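Local coordinates for enoyl-acyl carrier protein reductase (Uncultured bacterium, PDB 6KIA) that binds NADH and probably reduces the double bond of enoyl-acyl carrier protein substrates in fatty acid synthesis, as a triclosan-resistant enoyl reductase, at residues Ser190-Asn194 and Ser195-Lys199. Sequence-based numbering, arbitrary orientation.
Sequences SALLN and SDLGK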
loop_
_atom_site.group_PDB
_atom_site.type_symbol
_atom_site.label_atom_id
_atom_site.label_comp_id
_atom_site.label_asym_id
_atom_site.label_seq_id
_atom_site.Cartn_x
_atom_site.Cartn_y
_atom_site.Cartn_z
ATOM N N SER A 190 5.082 -6.231 20.031
ATOM C CA SER A 190 4.188 -6.149 21.181
ATOM C C SER A 190 4.590 -5.048 22.152
ATOM O O SER A 190 3.725 -4.415 22.765
ATOM C CB SER A 190 4.138 -7.492 21.904
ATOM O OG SER A 190 3.374 -8.413 21.149
ATOM N N ALA A 191 5.894 -4.834 22.312
ATOM C CA ALA A 191 6.388 -3.775 23.197
ATOM C C ALA A 191 5.892 -2.402 22.730
ATOM O O ALA A 191 5.478 -1.557 23.536
ATOM C CB ALA A 191 7.919 -3.802 23.270
ATOM N N LEU A 192 5.930 -2.173 21.421
ATOM C CA LEU A 192 5.395 -0.932 20.888
ATOM C C LEU A 192 3.883 -0.880 21.052
ATOM O O LEU A 192 3.324 0.114 21.534
ATOM C CB LEU A 192 5.743 -0.778 19.400
ATOM C CG LEU A 192 5.145 0.457 18.724
ATOM C CD1 LEU A 192 5.631 1.734 19.376
ATOM C CD2 LEU A 192 5.441 0.458 17.212
ATOM N N LEU A 193 3.211 -1.939 20.609
ATOM C CA LEU A 193 1.750 -1.886 20.522
ATOM C C LEU A 193 1.070 -1.805 21.900
ATOM O O LEU A 193 -0.036 -1.272 22.012
ATOM C CB LEU A 193 1.216 -3.082 19.726
ATOM C CG LEU A 193 1.573 -3.108 18.230
ATOM C CD1 LEU A 193 0.560 -3.921 17.450
ATOM C CD2 LEU A 193 1.691 -1.702 17.641
ATOM N N ASN A 194 1.722 -2.315 22.941
ATOM C CA ASN A 194 1.138 -2.245 24.285
ATOM C C ASN A 194 1.371 -0.908 24.982
ATOM O O ASN A 194 0.703 -0.581 25.975
ATOM C CB ASN A 194 1.678 -3.365 25.167
ATOM C CG ASN A 194 1.265 -4.742 24.691
ATOM O OD1 ASN A 194 0.214 -4.910 24.074
ATOM N ND2 ASN A 194 2.094 -5.742 24.986
ATOM N N SER A 195 2.316 -0.125 24.483
ATOM C CA SER A 195 2.550 1.196 25.051
ATOM C C SER A 195 1.476 2.200 24.596
ATOM O O SER A 195 0.796 1.969 23.593
ATOM C CB SER A 195 3.936 1.707 24.660
ATOM O OG SER A 195 3.983 1.998 23.266
ATOM N N ASP A 196 1.323 3.302 25.324
ATOM C CA ASP A 196 0.392 4.346 24.891
ATOM C C ASP A 196 0.852 4.939 23.561
ATOM O O ASP A 196 0.024 5.260 22.707
ATOM C CB ASP A 196 0.235 5.438 25.951
ATOM C CG ASP A 196 -0.821 5.098 26.982
ATOM O OD1 ASP A 196 -1.229 3.918 27.058
ATOM O OD2 ASP A 196 -1.260 6.022 27.698
ATOM N N LEU A 197 2.167 5.058 23.377
ATOM C CA LEU A 197 2.710 5.482 22.074
ATOM C C LEU A 197 2.166 4.623 20.917
ATOM O O LEU A 197 1.667 5.156 19.912
ATOM C CB LEU A 197 4.236 5.410 22.079
ATOM C CG LEU A 197 4.914 5.735 20.749
ATOM C CD1 LEU A 197 4.674 7.183 20.399
ATOM C CD2 LEU A 197 6.426 5.397 20.809
ATOM N N GLY A 198 2.251 3.303 21.072
ATOM C CA GLY A 198 1.783 2.365 20.058
ATOM C C GLY A 198 0.286 2.499 19.841
ATOM O O GLY A 198 -0.191 2.484 18.707
ATOM N N LYS A 199 -0.460 2.654 20.932
ATOM C CA LYS A 199 -1.911 2.807 20.850
ATOM C C LYS A 199 -2.291 4.045 20.042
ATOM O O LYS A 199 -3.207 4.001 19.205
ATOM C CB LYS A 199 -2.513 2.852 22.267
ATOM C CG LYS A 199 -2.469 1.487 22.923
ATOM C CD LYS A 199 -2.919 1.484 24.394
ATOM C CE LYS A 199 -2.736 0.075 24.972
ATOM N NZ LYS A 199 -3.086 -0.060 26.434
HETATM O O HOH W 1 -0.585 1.260 27.389
HETATM O O HOH W 2 -1.912 -2.339 26.949
#
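Ser-195, the N-cap of helix 196-219, turns its hydroxyl back onto helix 189-194, where OG donates to Leu-192 O at 2.6 Å, tilted 20° from the carbonyl plane. With chi1 at 69°, OG sits between its own backbone N and carbonyl carbon, a position from which it also accepts from Gly-198 N at 3.1 Å in a nearly straight capping bond. One hydroxyl thus links one helix to the first turn of the next. Leu-192 O takes a second bond from Ser-195 N, which lies above the carbonyl plane, and a CA-H...O contact from Gly-198, whose CA comes to 3.1 Å from Leu-192 O. Beside this polar junction, Leu-192 CD1 meets Leu-197 CD2 in apolar contact at 4.0 Å. The extended Lys-199 chain passes Asn-194 O, and a water donates to Asn-194 O (2.7 Å) and Asp-196 OD1 while accepting from Lys-199 NZ. The other carboxylate oxygen, Asp-196 OD2, accepts a hydrogen bond from Leu-118 N. Trp-113 touches Ser-195, while Leu-192 and Leu-197 rest on Phe-171, Ile-178 and Ile-174, so the junction between helices 189-194 and 196-219 packs on helix 169-180, its centre about 22 Å from the centre of the Rossmann-type chain.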